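Local coordinates for protein MarR family transcriptional regulator (Staphylococcus epidermidis, PDB 5HLI) that probably binds DNA as a dimeric, redox-sensing MarR-type transcription regulator, seen here in its disulfide-linked form, at residues 13-16 with 17-20; 51-54 with 55-58; 76-79 with 80-84. The protein carries 1 engineered substitution. All coordinates share one frame; numbering follows the deposited sequence.

Contact 1: residues 13-16 with 17-20; sequences NQLC and FSAY
The Phe17 ring meets the preceding turn at its edge, where Gln14 O lies in the ring plane, 3.9 Å from Phe17 CD2. Asn13 O comes closer to the root of the side chain, 3.1 Å from Phe17 CB. With CG anti to the backbone N (chi1 156°), the ring leads off the helix, and the side chain packs on Leu45 of the second subunit. The Tyr20 ring also leaves this turn: its CB lies 3.3 Å from Cys16 O, while the ring turns away and meets Tyr41 of the second subunit edge-to-face.

All this is one stretch of the long helix 2-36, a dimerisation helix of the MarR fold, and Cys16 SG forms a disulfide with Cys119 of the second subunit. Along the helix the bond from Phe17 N to Asn13 O is weak, whereas Ser18 N to Gln14 O (3.1 Å) and Tyr20 N to Cys16 O (2.9 Å) are well formed. Leu15 O is gripped twice from one face of its carbonyl plane: Ala19 N donates at 2.9 Å, and Ser18 OG donates at 3.1 Å from above the plane. Ser18 chi1 of 65° places OG between its backbone N and carbonyl carbon, turned back toward Leu15 O.

Contact 2: residues 51-54 with 55-58; sequences WEEN and PQTL
A type VIb beta turn, Glu53 to Gln56 with a cis peptide before Pro55, links helix 41-52 to the short strand 56-57, the first strand of the winged helix-turn-helix domain in this MarR-type fold. Across the turn, Gln56 reaches back to Glu53: NE2 donates to Glu53 O at 2.9 Å, with an N-H...O angle of 161° and the acceptor almost exactly in the amide plane. Gln56 CG stands beside its own backbone N (chi1 -75°) and the chain then runs extended, which brings NE2 to Glu53 O close to the carbonyl plane. NE2 also bonds Thr49 OG1 and OE1 bonds Ser60 OG, fixing the rotation of this buried amide.

The Glu53 side chain crosses that of Gln56 at about a right angle. Its carboxylate stacks on the amide with the planes 23° apart, and Glu53 OE1 lies 4.2 Å from Gln56 CD.

At the cis bond the Asn54 side chain folds against the proline, with OD1 also accepting a hydrogen bond from Leu101 N of strand 97-101. The amide group lies alongside the start of the proline ring: Asn54 CG is 3.4 Å from Pro55 N, and Asn54 OD1 is 3.3 Å from Pro55 CA.

Contact 3: residues 76-79 with 80-84; sequences LKRL and EQSGW
Leu79 and Trp84 meet where a Schellman motif ends helix 69-81, by position in the winged helix-turn-helix domain probably the DNA-recognition helix. The motif has two backbone bonds. Trp84 N donates to Leu79 O at 2.8 Å, nearly in line with the carbonyl (C=O...N angle 170°), and inside it Gly83 N donates to Glu80 O at 3.1 Å. Gly83, at positive phi, is the C-prime residue that turns the chain out of the helix toward strand 85-89. Just before it, Glu80 N bonds Leu76 O and Gln81 N bonds Lys77 O in the regular helical pattern.

A side-chain hydroxyl adds to this polar network. Arg78 O accepts from both Ser82 N, at 3.0 Å, and Ser82 OG, at 2.7 Å, the two donors arriving from opposite faces of its carbonyl plane. A Ser82 chi1 of 52°, with the hydroxyl lodged between backbone N and carbonyl carbon, is what turns OG back to Arg78 O. The Glu80 carboxylate turns elsewhere, to a salt bridge with Arg87 of strand 85-89, tying the helix to the wing.

The rest of the contact involves flat groups and apolar carbons. Ser82 CB sits over the centre of one face of the Arg78 guanidinium, 4.3 Å above its plane, while the Arg78 side chain also touches Gln43 of helix 41-52. Leu79 O and Ser82 CB lie at the edge of the Trp84 ring. Trp84 CG stands beside its own backbone N (chi1 -68°), and the indole meets Leu79 through one methyl in an off-centre CH-pi contact: Leu79 CD2 is 4.2 Å from the centroid of the five-membered ring and 3.9 Å from Trp84 CD1.

How the contacts relate
Within one chain, contact 1, on the dimer-forming helix 2-36, lies far from the others, its centre 37 Å from that of contact 2 and 38 Å from that of contact 3. Contacts 2 and 3 share the winged helix-turn-helix domain and join directly through Leu58 CD1 and Leu76 CD1, 3.5 Å apart, and Trp51 CZ2 and Trp84 CZ3, at 4.2 Å. In the dimer, however, Tyr20 and Phe17 meet Tyr41 and Leu45 of the second subunit, on the helix that carries the start of that subunit's contact 2. The disulfide ties the subunits together at contact 1, consistent with redox sensing through the dimer. The copper ion sits at Gln1 and Ser2, where the helix of contact 1 begins.

Contact 1: residues 13-16 with 17-20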
loop_
_atom_site.group_PDB
_atom_site.type_symbol
_atom_site.label_atom_id
_atom_site.label_comp_id
_atom_site.label_asym_id
_atom_site.label_seq_id
_atom_site.Cartn_x
_atom_site.Cartn_y
_atom_site.Cartn_z
ATOM N N ASN A 13 -8.401 -10.639 -9.952
ATOM C CA ASN A 13 -7.061 -10.894 -9.436
ATOM C C ASN A 13 -5.999 -10.075 -10.157
ATOM O O ASN A 13 -4.914 -9.873 -9.605
ATOM C CB ASN A 13 -6.722 -12.382 -9.541
ATOM C CG ASN A 13 -7.282 -13.192 -8.391
ATOM O OD1 ASN A 13 -6.535 -13.682 -7.542
ATOM N ND2 ASN A 13 -8.602 -13.333 -8.350
ATOM N N GLN A 14 -6.283 -9.600 -11.371
ATOM C CA GLN A 14 -5.300 -8.834 -12.129
ATOM C C GLN A 14 -5.425 -7.331 -11.907
ATOM O O GLN A 14 -4.407 -6.644 -11.777
ATOM C CB GLN A 14 -5.417 -9.153 -13.622
ATOM C CG GLN A 14 -4.785 -10.480 -14.013
ATOM C CD GLN A 14 -4.747 -10.690 -15.514
ATOM O OE1 GLN A 14 -5.192 -9.839 -16.284
ATOM N NE2 GLN A 14 -4.203 -11.825 -15.938
ATOM N N LEU A 15 -6.650 -6.799 -11.862
ATOM C CA LEU A 15 -6.810 -5.373 -11.591
ATOM C C LEU A 15 -6.397 -5.035 -10.163
ATOM O O LEU A 15 -5.780 -3.991 -9.922
ATOM C CB LEU A 15 -8.254 -4.937 -11.850
ATOM C CG LEU A 15 -8.532 -3.444 -11.632
ATOM C CD1 LEU A 15 -7.517 -2.586 -12.375
ATOM C CD2 LEU A 15 -9.944 -3.074 -12.055
ATOM N N CYS A 16 -6.725 -5.906 -9.206
ATOM C CA CYS A 16 -6.304 -5.678 -7.828
ATOM C C CYS A 16 -4.801 -5.856 -7.668
ATOM O O CYS A 16 -4.178 -5.163 -6.856
ATOM C CB CYS A 16 -7.058 -6.619 -6.887
ATOM S SG CYS A 16 -8.848 -6.347 -6.846
ATOM N N PHE A 17 -4.205 -6.773 -8.435
ATOM C CA PHE A 17 -2.758 -6.958 -8.407
ATOM C C PHE A 17 -2.031 -5.686 -8.829
ATOM O O PHE A 17 -1.079 -5.252 -8.170
ATOM C CB PHE A 17 -2.376 -8.135 -9.310
ATOM C CG PHE A 17 -0.960 -8.097 -9.811
ATOM C CD1 PHE A 17 0.076 -8.594 -9.042
ATOM C CD2 PHE A 17 -0.670 -7.585 -11.066
ATOM C CE1 PHE A 17 1.378 -8.566 -9.507
ATOM C CE2 PHE A 17 0.627 -7.553 -11.536
ATOM C CZ PHE A 17 1.653 -8.045 -10.757
ATOM N N SER A 18 -2.470 -5.074 -9.929
ATOM C CA SER A 18 -1.808 -3.872 -10.423
ATOM C C SER A 18 -2.139 -2.647 -9.581
ATOM O O SER A 18 -1.284 -1.770 -9.417
ATOM C CB SER A 18 -2.186 -3.623 -11.883
ATOM O OG SER A 18 -3.564 -3.327 -12.011
ATOM N N ALA A 19 -3.359 -2.565 -9.047
ATOM C CA ALA A 19 -3.697 -1.460 -8.157
ATOM C C ALA A 19 -2.881 -1.523 -6.874
ATOM O O ALA A 19 -2.430 -0.491 -6.363
ATOM C CB ALA A 19 -5.195 -1.471 -7.846
ATOM N N TYR A 20 -2.681 -2.727 -6.335
ATOM C CA TYR A 20 -1.837 -2.881 -5.156
ATOM C C TYR A 20 -0.400 -2.484 -5.464
ATOM O O TYR A 20 0.233 -1.751 -4.697
ATOM C CB TYR A 20 -1.902 -4.323 -4.652
ATOM C CG TYR A 20 -1.167 -4.572 -3.351
ATOM C CD1 TYR A 20 -0.929 -3.541 -2.451
ATOM C CD2 TYR A 20 -0.711 -5.842 -3.025
ATOM C CE1 TYR A 20 -0.265 -3.769 -1.263
ATOM C CE2 TYR A 20 -0.042 -6.080 -1.839
ATOM C CZ TYR A 20 0.179 -5.039 -0.962
ATOM O OH TYR A 20 0.843 -5.267 0.221
#

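Contact 2: residues 51-54 with 55-58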
loop_
_atom_site.group_PDB
_atom_site.type_symbol
_atom_site.label_atom_id
_atom_site.label_comp_id
_atom_site.label_asym_id
_atom_site.label_seq_id
_atom_site.Cartn_x
_atom_site.Cartn_y
_atom_site.Cartn_z
ATOM N N TRP A 51 -3.519 20.470 11.263
ATOM C CA TRP A 51 -3.660 21.418 10.166
ATOM C C TRP A 51 -5.119 21.656 9.796
ATOM O O TRP A 51 -5.417 22.634 9.102
ATOM C CB TRP A 51 -2.868 20.931 8.951
ATOM C CG TRP A 51 -1.383 21.070 9.125
ATOM C CD1 TRP A 51 -0.730 22.019 9.859
ATOM C CD2 TRP A 51 -0.367 20.224 8.572
ATOM N NE1 TRP A 51 0.627 21.823 9.789
ATOM C CE2 TRP A 51 0.877 20.727 9.006
ATOM C CE3 TRP A 51 -0.387 19.093 7.749
ATOM C CZ2 TRP A 51 2.088 20.137 8.648
ATOM C CZ3 TRP A 51 0.819 18.509 7.394
ATOM C CH2 TRP A 51 2.038 19.033 7.842
ATOM N N GLU A 52 -6.030 20.790 10.242
ATOM C CA GLU A 52 -7.461 21.014 10.082
ATOM C C GLU A 52 -8.059 21.763 11.266
ATOM O O GLU A 52 -8.900 22.649 11.076
ATOM C CB GLU A 52 -8.195 19.682 9.896
ATOM C CG GLU A 52 -7.815 18.939 8.627
ATOM C CD GLU A 52 -8.210 19.695 7.372
ATOM O OE1 GLU A 52 -9.425 19.905 7.161
ATOM O OE2 GLU A 52 -7.306 20.084 6.600
ATOM N N GLU A 53 -7.642 21.423 12.485
ATOM C CA GLU A 53 -8.160 22.048 13.696
ATOM C C GLU A 53 -7.017 22.210 14.686
ATOM O O GLU A 53 -6.429 21.219 15.126
ATOM C CB GLU A 53 -9.293 21.217 14.309
ATOM C CG GLU A 53 -9.837 21.778 15.610
ATOM C CD GLU A 53 -10.851 20.861 16.267
ATOM O OE1 GLU A 53 -11.187 19.816 15.670
ATOM O OE2 GLU A 53 -11.307 21.182 17.383
ATOM N N ASN A 54 -6.710 23.455 15.033
ATOM C CA ASN A 54 -5.583 23.774 15.905
ATOM C C ASN A 54 -5.935 24.974 16.777
ATOM O O ASN A 54 -6.398 25.988 16.262
ATOM C CB ASN A 54 -4.331 24.061 15.069
ATOM C CG ASN A 54 -3.205 24.674 15.881
ATOM O OD1 ASN A 54 -2.593 24.013 16.721
ATOM N ND2 ASN A 54 -2.918 25.945 15.622
ATOM N N PRO A 55 -5.728 24.865 18.101
ATOM C CA PRO A 55 -5.171 23.717 18.827
ATOM C C PRO A 55 -6.161 22.567 19.020
ATOM O O PRO A 55 -7.328 22.680 18.651
ATOM C CB PRO A 55 -4.802 24.322 20.181
ATOM C CG PRO A 55 -5.843 25.370 20.387
ATOM C CD PRO A 55 -6.069 25.969 19.017
ATOM N N GLN A 56 -5.670 21.467 19.590
ATOM C CA GLN A 56 -6.488 20.325 19.963
ATOM C C GLN A 56 -5.951 19.735 21.254
ATOM O O GLN A 56 -4.745 19.759 21.509
ATOM C CB GLN A 56 -6.490 19.225 18.891
ATOM C CG GLN A 56 -7.327 19.509 17.669
ATOM C CD GLN A 56 -7.443 18.293 16.781
ATOM O OE1 GLN A 56 -7.816 17.214 17.239
ATOM N NE2 GLN A 56 -7.110 18.454 15.506
ATOM N N THR A 57 -6.854 19.196 22.063
ATOM C CA THR A 57 -6.409 18.416 23.202
ATOM C C THR A 57 -5.892 17.062 22.728
ATOM O O THR A 57 -6.156 16.624 21.605
ATOM C CB THR A 57 -7.538 18.226 24.214
ATOM O OG1 THR A 57 -8.594 17.463 23.615
ATOM C CG2 THR A 57 -8.079 19.576 24.681
ATOM N N LEU A 58 -5.126 16.409 23.601
ATOM C CA LEU A 58 -4.672 15.052 23.320
ATOM C C LEU A 58 -5.851 14.119 23.061
ATOM O O LEU A 58 -5.807 13.289 22.144
ATOM C CB LEU A 58 -3.819 14.552 24.486
ATOM C CG LEU A 58 -3.531 13.058 24.623
ATOM C CD1 LEU A 58 -2.732 12.559 23.451
ATOM C CD2 LEU A 58 -2.787 12.794 25.917
#

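Contact 3: residues 76-79 with 80-84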
loop_
_atom_site.group_PDB
_atom_site.type_symbol
_atom_site.label_atom_id
_atom_site.label_comp_id
_atom_site.label_asym_id
_atom_site.label_seq_id
_atom_site.Cartn_x
_atom_site.Cartn_y
_atom_site.Cartn_z
ATOM N N LEU A 76 3.468 12.774 20.433
ATOM C CA LEU A 76 3.393 14.209 20.675
ATOM C C LEU A 76 4.674 14.729 21.315
ATOM O O LEU A 76 5.132 15.832 20.992
ATOM C CB LEU A 76 2.178 14.529 21.544
ATOM C CG LEU A 76 0.841 14.423 20.806
ATOM C CD1 LEU A 76 -0.317 14.519 21.777
ATOM C CD2 LEU A 76 0.746 15.504 19.737
ATOM N N LYS A 77 5.270 13.951 22.223
ATOM C CA LYS A 77 6.560 14.340 22.783
ATOM C C LYS A 77 7.616 14.457 21.694
ATOM O O LYS A 77 8.419 15.399 21.695
ATOM C CB LYS A 77 7.000 13.337 23.848
ATOM C CG LYS A 77 6.249 13.442 25.165
ATOM C CD LYS A 77 6.824 12.475 26.186
ATOM C CE LYS A 77 6.128 12.602 27.531
ATOM N NZ LYS A 77 6.690 11.640 28.519
ATOM N N ARG A 78 7.628 13.512 20.748
ATOM C CA ARG A 78 8.593 13.573 19.655
ATOM C C ARG A 78 8.329 14.767 18.748
ATOM O O ARG A 78 9.269 15.431 18.294
ATOM C CB ARG A 78 8.565 12.269 18.856
ATOM C CG ARG A 78 9.454 12.277 17.615
ATOM C CD ARG A 78 10.908 12.607 17.962
ATOM N NE ARG A 78 11.741 12.736 16.767
ATOM C CZ ARG A 78 13.003 13.160 16.774
ATOM N NH1 ARG A 78 13.589 13.491 17.915
ATOM N NH2 ARG A 78 13.681 13.249 15.636
ATOM N N LEU A 79 7.055 15.059 18.470
ATOM C CA LEU A 79 6.737 16.224 17.654
ATOM C C LEU A 79 7.099 17.522 18.363
ATOM O O LEU A 79 7.427 18.515 17.705
ATOM C CB LEU A 79 5.256 16.212 17.273
ATOM C CG LEU A 79 4.877 15.208 16.183
ATOM C CD1 LEU A 79 3.370 15.164 15.982
ATOM C CD2 LEU A 79 5.584 15.556 14.877
ATOM N N GLU A 80 7.050 17.538 19.698
ATOM C CA GLU A 80 7.492 18.724 20.426
ATOM C C GLU A 80 9.012 18.833 20.422
ATOM O O GLU A 80 9.560 19.922 20.218
ATOM C CB GLU A 80 6.962 18.697 21.860
ATOM C CG GLU A 80 7.545 19.792 22.748
ATOM C CD GLU A 80 6.999 19.760 24.163
ATOM O OE1 GLU A 80 6.461 20.793 24.616
ATOM O OE2 GLU A 80 7.105 18.704 24.823
ATOM N N GLN A 81 9.707 17.714 20.645
ATOM C CA GLN A 81 11.165 17.734 20.643
ATOM C C GLN A 81 11.723 18.144 19.288
ATOM O O GLN A 81 12.777 18.785 19.221
ATOM C CB GLN A 81 11.711 16.364 21.050
ATOM C CG GLN A 81 11.502 16.013 22.516
ATOM C CD GLN A 81 12.236 16.954 23.453
ATOM O OE1 GLN A 81 13.401 17.286 23.231
ATOM N NE2 GLN A 81 11.557 17.387 24.512
ATOM N N SER A 82 11.036 17.795 18.202
ATOM C CA SER A 82 11.502 18.116 16.859
ATOM C C SER A 82 10.924 19.423 16.332
ATOM O O SER A 82 11.077 19.716 15.142
ATOM C CB SER A 82 11.180 16.967 15.896
ATOM O OG SER A 82 9.816 16.601 15.966
ATOM N N GLY A 83 10.259 20.203 17.180
ATOM C CA GLY A 83 9.889 21.563 16.838
ATOM C C GLY A 83 8.600 21.738 16.070
ATOM O O GLY A 83 8.407 22.794 15.459
ATOM N N TRP A 84 7.702 20.750 16.088
ATOM C CA TRP A 84 6.453 20.852 15.339
ATOM C C TRP A 84 5.296 21.384 16.177
ATOM O O TRP A 84 4.460 22.140 15.668
ATOM C CB TRP A 84 6.065 19.487 14.766
ATOM C CG TRP A 84 6.978 18.978 13.698
ATOM C CD1 TRP A 84 8.140 18.285 13.874
ATOM C CD2 TRP A 84 6.789 19.093 12.285
ATOM N NE1 TRP A 84 8.694 17.972 12.655
ATOM C CE2 TRP A 84 7.880 18.456 11.664
ATOM C CE3 TRP A 84 5.804 19.680 11.483
ATOM C CZ2 TRP A 84 8.016 18.389 10.281
ATOM C CZ3 TRP A 84 5.938 19.606 10.112
ATOM C CH2 TRP A 84 7.036 18.968 9.523
#